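Local atomic coordinates of WbbM protein (Klebsiella pneumoniae, PDB entry 6U4B), a protein that is probably a bifunctional, metal-dependent glycosyltransferase that polymerises the O-antigen polysaccharide of Klebsiella pneumoniae and assembles as a trimer. Residues A313-R325 with F579-I592. Residues are numbered along the deposited sequence; the frame is centred on the assembly and turned at random.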
ATOM      1  N   ALA A 313       4.705 -21.115   1.518  1.00 39.95           N
ATOM      2  CA  ALA A 313       4.038 -20.300   0.509  1.00 41.67           C
ATOM      3  C   ALA A 313       4.165 -18.813   0.812  1.00 41.00           C
ATOM      4  O   ALA A 313       4.246 -18.001  -0.116  1.00 44.91           O
ATOM      5  CB  ALA A 313       2.564 -20.696   0.400  1.00 41.61           C
ATOM      6  N   ILE A 314       4.178 -18.438   2.093  1.00 38.70           N
ATOM      7  CA  ILE A 314       4.370 -17.035   2.460  1.00 41.39           C
ATOM      8  C   ILE A 314       5.733 -16.550   1.986  1.00 42.95           C
ATOM      9  O   ILE A 314       5.864 -15.459   1.418  1.00 44.66           O
ATOM     10  CB  ILE A 314       4.202 -16.849   3.978  1.00 50.44           C
ATOM     11  CG1 ILE A 314       2.778 -17.210   4.404  1.00 59.04           C
ATOM     12  CG2 ILE A 314       4.540 -15.421   4.381  1.00 54.54           C
ATOM     13  CD1 ILE A 314       2.501 -16.976   5.869  1.00 63.54           C
ATOM     14  N   SER A 315       6.768 -17.361   2.210  1.00 40.24           N
ATOM     15  CA  SER A 315       8.100 -17.007   1.736  1.00 40.84           C
ATOM     16  C   SER A 315       8.140 -16.918   0.216  1.00 41.57           C
ATOM     17  O   SER A 315       8.779 -16.018  -0.343  1.00 42.70           O
ATOM     18  CB  SER A 315       9.118 -18.028   2.238  1.00 48.24           C
ATOM     19  OG  SER A 315      10.395 -17.762   1.698  1.00 55.33           O
ATOM     20  N   GLY A 316       7.468 -17.846  -0.469  1.00 39.13           N
ATOM     21  CA  GLY A 316       7.423 -17.796  -1.920  1.00 36.34           C
ATOM     22  C   GLY A 316       6.688 -16.583  -2.453  1.00 38.19           C
ATOM     23  O   GLY A 316       7.055 -16.043  -3.500  1.00 41.22           O
ATOM     24  N   GLY A 317       5.646 -16.139  -1.748  1.00 37.84           N
ATOM     25  CA  GLY A 317       4.951 -14.930  -2.160  1.00 43.59           C
ATOM     26  C   GLY A 317       5.838 -13.701  -2.100  1.00 46.14           C
ATOM     27  O   GLY A 317       5.854 -12.887  -3.027  1.00 41.08           O
ATOM     28  N   ALA A 318       6.588 -13.552  -1.004  1.00 43.79           N
ATOM     29  CA  ALA A 318       7.510 -12.427  -0.884  1.00 43.83           C
ATOM     30  C   ALA A 318       8.574 -12.471  -1.973  1.00 40.64           C
ATOM     31  O   ALA A 318       8.903 -11.439  -2.572  1.00 37.81           O
ATOM     32  CB  ALA A 318       8.157 -12.429   0.499  1.00 40.78           C
ATOM     33  N   LEU A 319       9.114 -13.661  -2.248  1.00 40.15           N
ATOM     34  CA  LEU A 319      10.114 -13.805  -3.301  1.00 41.30           C
ATOM     35  C   LEU A 319       9.546 -13.405  -4.656  1.00 41.89           C
ATOM     36  O   LEU A 319      10.130 -12.581  -5.369  1.00 41.45           O
ATOM     37  CB  LEU A 319      10.631 -15.243  -3.338  1.00 41.34           C
ATOM     38  CG  LEU A 319      11.536 -15.612  -4.517  1.00 41.83           C
ATOM     39  CD1 LEU A 319      12.780 -14.726  -4.562  1.00 35.06           C
ATOM     40  CD2 LEU A 319      11.915 -17.087  -4.459  1.00 41.54           C
ATOM     41  N   ILE A 320       8.401 -13.984  -5.030  1.00 39.01           N
ATOM     42  CA  ILE A 320       7.802 -13.688  -6.328  1.00 37.18           C
ATOM     43  C   ILE A 320       7.469 -12.208  -6.435  1.00 38.25           C
ATOM     44  O   ILE A 320       7.676 -11.581  -7.483  1.00 41.89           O
ATOM     45  CB  ILE A 320       6.561 -14.574  -6.557  1.00 38.90           C
ATOM     46  CG1 ILE A 320       6.984 -16.023  -6.823  1.00 38.72           C
ATOM     47  CG2 ILE A 320       5.714 -14.035  -7.703  1.00 34.81           C
ATOM     48  CD1 ILE A 320       5.839 -17.009  -6.826  1.00 35.70           C
ATOM     49  N   ASN A 321       6.962 -11.619  -5.352  1.00 37.51           N
ATOM     50  CA  ASN A 321       6.704 -10.185  -5.363  1.00 41.85           C
ATOM     51  C   ASN A 321       7.996  -9.395  -5.542  1.00 42.97           C
ATOM     52  O   ASN A 321       8.020  -8.391  -6.263  1.00 37.39           O
ATOM     53  CB  ASN A 321       5.986  -9.768  -4.081  1.00 44.41           C
ATOM     54  CG  ASN A 321       4.830  -8.832  -4.349  1.00 50.60           C
ATOM     55  OD1 ASN A 321       4.350  -8.734  -5.478  1.00 54.46           O
ATOM     56  ND2 ASN A 321       4.372  -8.140  -3.313  1.00 50.78           N
ATOM     57  N   SER A 322       9.088  -9.846  -4.916  1.00 36.06           N
ATOM     58  CA  SER A 322      10.365  -9.162  -5.100  1.00 41.17           C
ATOM     59  C   SER A 322      10.852  -9.289  -6.538  1.00 44.46           C
ATOM     60  O   SER A 322      11.447  -8.350  -7.082  1.00 43.00           O
ATOM     61  CB  SER A 322      11.416  -9.706  -4.124  1.00 40.82           C
ATOM     62  OG  SER A 322      12.018 -10.903  -4.600  1.00 37.14           O
ATOM     63  N   ILE A 323      10.608 -10.439  -7.171  1.00 41.72           N
ATOM     64  CA  ILE A 323      10.988 -10.611  -8.569  1.00 41.39           C
ATOM     65  C   ILE A 323      10.207  -9.646  -9.451  1.00 46.19           C
ATOM     66  O   ILE A 323      10.765  -9.019 -10.361  1.00 51.89           O
ATOM     67  CB  ILE A 323      10.781 -12.074  -9.003  1.00 41.76           C
ATOM     68  CG1 ILE A 323      11.705 -13.002  -8.213  1.00 43.78           C
ATOM     69  CG2 ILE A 323      11.015 -12.226 -10.501  1.00 38.69           C
ATOM     70  CD1 ILE A 323      11.479 -14.470  -8.488  1.00 44.11           C
ATOM     71  N   ILE A 324       8.905  -9.503  -9.188  1.00 45.17           N
ATOM     72  CA  ILE A 324       8.077  -8.583  -9.965  1.00 44.84           C
ATOM     73  C   ILE A 324       8.536  -7.144  -9.770  1.00 45.48           C
ATOM     74  O   ILE A 324       8.591  -6.357 -10.725  1.00 44.27           O
ATOM     75  CB  ILE A 324       6.594  -8.751  -9.587  1.00 47.15           C
ATOM     76  CG1 ILE A 324       6.085 -10.126 -10.024  1.00 48.84           C
ATOM     77  CG2 ILE A 324       5.758  -7.633 -10.193  1.00 47.53           C
ATOM     78  CD1 ILE A 324       4.667 -10.403  -9.606  1.00 51.87           C
ATOM     79  N   ARG A 325       8.868  -6.771  -8.533  1.00 50.26           N
ATOM     80  CA  ARG A 325       9.178  -5.372  -8.252  1.00 55.27           C
ATOM     81  C   ARG A 325      10.482  -4.930  -8.903  1.00 50.74           C
ATOM     82  O   ARG A 325      10.653  -3.743  -9.196  1.00 47.07           O
ATOM     83  CB  ARG A 325       9.226  -5.141  -6.747  1.00 64.68           C
ATOM     84  CG  ARG A 325       7.867  -5.288  -6.068  1.00 77.96           C
ATOM     85  CD  ARG A 325       7.936  -5.008  -4.576  1.00 86.51           C
ATOM     86  NE  ARG A 325       8.116  -3.588  -4.293  1.00 91.66           N
ATOM     87  CZ  ARG A 325       9.294  -3.011  -4.075  1.00 92.99           C
ATOM     88  NH1 ARG A 325       9.359  -1.711  -3.825  1.00 94.82           N
ATOM     89  NH2 ARG A 325      10.407  -3.732  -4.105  1.00 90.18           N
ATOM     90  N   PHE A 579      12.201  -8.180   3.595  1.00 43.85           N
ATOM     91  CA  PHE A 579      11.169  -9.199   3.461  1.00 43.46           C
ATOM     92  C   PHE A 579       9.778  -8.597   3.621  1.00 44.50           C
ATOM     93  O   PHE A 579       8.886  -8.853   2.804  1.00 42.93           O
ATOM     94  CB  PHE A 579      11.400 -10.306   4.489  1.00 44.61           C
ATOM     95  CG  PHE A 579      10.276 -11.294   4.573  1.00 47.08           C
ATOM     96  CD1 PHE A 579      10.194 -12.346   3.680  1.00 48.28           C
ATOM     97  CD2 PHE A 579       9.301 -11.171   5.550  1.00 48.89           C
ATOM     98  CE1 PHE A 579       9.156 -13.257   3.755  1.00 51.76           C
ATOM     99  CE2 PHE A 579       8.263 -12.077   5.630  1.00 52.34           C
ATOM    100  CZ  PHE A 579       8.189 -13.122   4.732  1.00 49.47           C
ATOM    101  N   ILE A 580       9.581  -7.798   4.675  1.00 40.32           N
ATOM    102  CA  ILE A 580       8.283  -7.171   4.923  1.00 46.86           C
ATOM    103  C   ILE A 580       7.863  -6.322   3.733  1.00 44.61           C
ATOM    104  O   ILE A 580       6.695  -6.331   3.327  1.00 46.55           O
ATOM    105  CB  ILE A 580       8.340  -6.337   6.217  1.00 49.19           C
ATOM    106  CG1 ILE A 580       8.447  -7.257   7.431  1.00 52.97           C
ATOM    107  CG2 ILE A 580       7.129  -5.422   6.332  1.00 50.52           C
ATOM    108  CD1 ILE A 580       7.289  -8.230   7.564  1.00 55.26           C
ATOM    109  N   GLU A 581       8.814  -5.584   3.156  1.00 47.61           N
ATOM    110  CA  GLU A 581       8.545  -4.749   1.989  1.00 53.77           C
ATOM    111  C   GLU A 581       7.804  -5.517   0.899  1.00 47.91           C
ATOM    112  O   GLU A 581       6.923  -4.967   0.229  1.00 44.73           O
ATOM    113  CB  GLU A 581       9.867  -4.198   1.452  1.00 62.09           C
ATOM    114  CG  GLU A 581       9.766  -3.349   0.202  1.00 70.26           C
ATOM    115  CD  GLU A 581      11.127  -3.118  -0.436  1.00 78.54           C
ATOM    116  OE1 GLU A 581      11.268  -3.355  -1.654  1.00 83.18           O
ATOM    117  OE2 GLU A 581      12.062  -2.718   0.288  1.00 81.58           O
ATOM    118  N   ASN A 582       8.139  -6.791   0.715  1.00 43.94           N
ATOM    119  CA  ASN A 582       7.549  -7.591  -0.350  1.00 44.08           C
ATOM    120  C   ASN A 582       6.325  -8.378   0.094  1.00 47.12           C
ATOM    121  O   ASN A 582       5.585  -8.876  -0.762  1.00 47.97           O
ATOM    122  CB  ASN A 582       8.600  -8.544  -0.929  1.00 38.74           C
ATOM    123  CG  ASN A 582       9.707  -7.809  -1.651  1.00 41.43           C
ATOM    124  OD1 ASN A 582       9.481  -7.207  -2.701  1.00 46.25           O
ATOM    125  ND2 ASN A 582      10.911  -7.848  -1.091  1.00 38.76           N
ATOM    126  N   ILE A 583       6.090  -8.507   1.398  1.00 48.25           N
ATOM    127  CA  ILE A 583       4.891  -9.176   1.886  1.00 47.62           C
ATOM    128  C   ILE A 583       3.794  -8.184   2.267  1.00 52.52           C
ATOM    129  O   ILE A 583       2.633  -8.594   2.421  1.00 51.15           O
ATOM    130  CB  ILE A 583       5.218 -10.102   3.077  1.00 49.12           C
ATOM    131  CG1 ILE A 583       4.334 -11.349   3.040  1.00 51.47           C
ATOM    132  CG2 ILE A 583       5.063  -9.365   4.405  1.00 48.86           C
ATOM    133  CD1 ILE A 583       4.566 -12.213   1.817  1.00 47.55           C
ATOM    134  N   ALA A 584       4.123  -6.904   2.425  1.00 50.91           N
ATOM    135  CA  ALA A 584       3.103  -5.896   2.669  1.00 51.18           C
ATOM    136  C   ALA A 584       2.212  -5.742   1.441  1.00 46.96           C
ATOM    137  O   ALA A 584       2.660  -5.882   0.299  1.00 46.39           O
ATOM    138  CB  ALA A 584       3.754  -4.558   3.029  1.00 53.93           C
ATOM    139  N   ASN A 585       0.934  -5.462   1.690  1.00 44.51           N
ATOM    140  CA  ASN A 585      -0.071  -5.301   0.638  1.00 44.39           C
ATOM    141  C   ASN A 585      -0.256  -6.586  -0.165  1.00 45.56           C
ATOM    142  O   ASN A 585      -0.516  -6.552  -1.366  1.00 43.90           O
ATOM    143  CB  ASN A 585       0.264  -4.124  -0.285  1.00 54.42           C
ATOM    144  CG  ASN A 585       0.497  -2.834   0.482  1.00 57.61           C
ATOM    145  OD1 ASN A 585      -0.434  -2.253   1.038  1.00 64.02           O
ATOM    146  ND2 ASN A 585       1.744  -2.379   0.511  1.00 56.01           N
ATOM    147  N   THR A 586      -0.115  -7.734   0.493  1.00 45.90           N
ATOM    148  CA  THR A 586      -0.481  -9.033  -0.066  1.00 46.48           C
ATOM    149  C   THR A 586      -1.469  -9.678   0.899  1.00 50.35           C
ATOM    150  O   THR A 586      -1.625  -9.179   2.020  1.00 51.02           O
ATOM    151  CB  THR A 586       0.752  -9.921  -0.290  1.00 41.74           C
ATOM    152  OG1 THR A 586       1.281 -10.340   0.975  1.00 45.76           O
ATOM    153  CG2 THR A 586       1.825  -9.173  -1.068  1.00 41.16           C
ATOM    154  N   PRO A 587      -2.178 -10.745   0.512  1.00 48.33           N
ATOM    155  CA  PRO A 587      -3.079 -11.399   1.481  1.00 51.75           C
ATOM    156  C   PRO A 587      -2.363 -12.002   2.678  1.00 51.85           C
ATOM    157  O   PRO A 587      -3.021 -12.285   3.687  1.00 54.79           O
ATOM    158  CB  PRO A 587      -3.773 -12.487   0.649  1.00 52.05           C
ATOM    159  CG  PRO A 587      -3.698 -11.983  -0.741  1.00 53.88           C
ATOM    160  CD  PRO A 587      -2.388 -11.257  -0.855  1.00 50.52           C
ATOM    161  N   TRP A 588      -1.047 -12.207   2.609  1.00 47.24           N
ATOM    162  CA  TRP A 588      -0.310 -12.745   3.746  1.00 48.18           C
ATOM    163  C   TRP A 588       0.100 -11.677   4.750  1.00 54.77           C
ATOM    164  O   TRP A 588       0.748 -12.009   5.747  1.00 56.08           O
ATOM    165  CB  TRP A 588       0.941 -13.492   3.268  1.00 46.04           C
ATOM    166  CG  TRP A 588       0.657 -14.598   2.300  1.00 46.48           C
ATOM    167  CD1 TRP A 588       0.200 -15.849   2.594  1.00 46.00           C
ATOM    168  CD2 TRP A 588       0.812 -14.552   0.876  1.00 43.55           C
ATOM    169  NE1 TRP A 588       0.056 -16.585   1.442  1.00 52.18           N
ATOM    170  CE2 TRP A 588       0.427 -15.811   0.374  1.00 48.74           C
ATOM    171  CE3 TRP A 588       1.237 -13.568  -0.021  1.00 42.38           C
ATOM    172  CZ2 TRP A 588       0.455 -16.111  -0.986  1.00 47.48           C
ATOM    173  CZ3 TRP A 588       1.262 -13.868  -1.370  1.00 45.51           C
ATOM    174  CH2 TRP A 588       0.874 -15.128  -1.840  1.00 46.36           C
ATOM    175  N   GLU A 589      -0.269 -10.414   4.521  1.00 57.61           N
ATOM    176  CA  GLU A 589       0.219  -9.326   5.365  1.00 58.66           C
ATOM    177  C   GLU A 589      -0.267  -9.471   6.802  1.00 60.89           C
ATOM    178  O   GLU A 589       0.532  -9.432   7.745  1.00 60.47           O
ATOM    179  CB  GLU A 589      -0.211  -7.982   4.779  1.00 58.92           C
ATOM    180  CG  GLU A 589       0.100  -6.794   5.666  1.00 60.99           C
ATOM    181  CD  GLU A 589       0.022  -5.479   4.919  1.00 60.85           C
ATOM    182  OE1 GLU A 589       0.879  -4.605   5.168  1.00 61.73           O
ATOM    183  OE2 GLU A 589      -0.888  -5.327   4.076  1.00 59.97           O
ATOM    184  N   MET A 590      -1.577  -9.643   6.993  1.00 71.38           N
ATOM    185  CA  MET A 590      -2.101  -9.819   8.342  1.00 87.80           C
ATOM    186  C   MET A 590      -1.732 -11.173   8.936  1.00 92.22           C
ATOM    187  O   MET A 590      -1.751 -11.320  10.163  1.00 95.85           O
ATOM    188  CB  MET A 590      -3.620  -9.642   8.354  1.00 99.02           C
ATOM    189  CG  MET A 590      -4.359 -10.448   7.299  1.00109.38           C
ATOM    190  SD  MET A 590      -6.100 -10.683   7.710  1.00119.92           S
ATOM    191  CE  MET A 590      -6.071 -12.361   8.340  1.00121.20           C
ATOM    192  N   GLU A 591      -1.403 -12.162   8.100  1.00 92.56           N
ATOM    193  CA  GLU A 591      -0.929 -13.440   8.622  1.00 94.07           C
ATOM    194  C   GLU A 591       0.366 -13.269   9.403  1.00 91.24           C
ATOM    195  O   GLU A 591       0.590 -13.960  10.403  1.00 92.04           O
ATOM    196  CB  GLU A 591      -0.716 -14.439   7.484  1.00 96.94           C
ATOM    197  CG  GLU A 591      -1.954 -15.182   7.025  1.00103.04           C
ATOM    198  CD  GLU A 591      -1.602 -16.400   6.191  1.00108.32           C
ATOM    199  OE1 GLU A 591      -0.674 -17.140   6.584  1.00110.02           O
ATOM    200  OE2 GLU A 591      -2.240 -16.612   5.139  1.00109.52           O
ATOM    201  N   ILE A 592       1.229 -12.354   8.958  1.00 89.95           N
ATOM    202  CA  ILE A 592       2.547 -12.212   9.569  1.00 88.34           C
ATOM    203  C   ILE A 592       2.435 -11.741  11.012  1.00 91.88           C
ATOM    204  O   ILE A 592       3.257 -12.115  11.857  1.00 91.59           O
ATOM    205  CB  ILE A 592       3.422 -11.259   8.732  1.00 82.20           C
ATOM    206  CG1 ILE A 592       3.444 -11.705   7.270  1.00 79.72           C
ATOM    207  CG2 ILE A 592       4.838 -11.211   9.278  1.00 82.65           C
ATOM    208  CD1 ILE A 592       3.861 -13.145   7.078  1.00 79.10           C
TER
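Asn-321 ND2 donates to Asn-582 O at 2.9 Å, nearly straight at 167° and almost in the plane of its own amide, which satisfies a carbonyl in the last turn of helix 576-583, where backbone donors run out. One residue on, Ile-583 O receives Thr-586 OG1 at 2.6 Å; the same hydroxyl weakly accepts from Trp-588 N, a cap that suits a threonine before helix 589-596. Helix 313-325 and the 579-583 segment cross nearly at right angles (86°), and Asn-582 enters as a knob among Ala-318, Asn-321, Ser-322 and Arg-325. Ser-322 OG turns back to Leu-319 O and also bonds to Val-411 N. Helix 313-325, following strand 302-309, is the first helix of a GT-A-like glycosyltransferase family 8 domain; Ser-315 OG bonds to Ser-407 O, within the magnesium-binding Asp-406/Asp-408 motif. At the exposed end, Glu-581 OE1 forms a salt bridge with Arg-325 NH2 at 2.6 Å, approaching over a guanidinium face. Small residues admit bulky ones: Gly-317 CA lies 3.9 Å from Trp-588 CZ3, and Ala-318 CB lies 3.5 Å from Phe-579 CE1. Branched Ile-314, with CG1 anti to the carbonyl carbon (chi1 -63°), sends CG1 to Trp-588 CD1 and CG2 to Ile-592 CD1, while Trp-588 NE1 donates to Asn-346 OD1 and Glu-591 OE2 pairs with Arg-349.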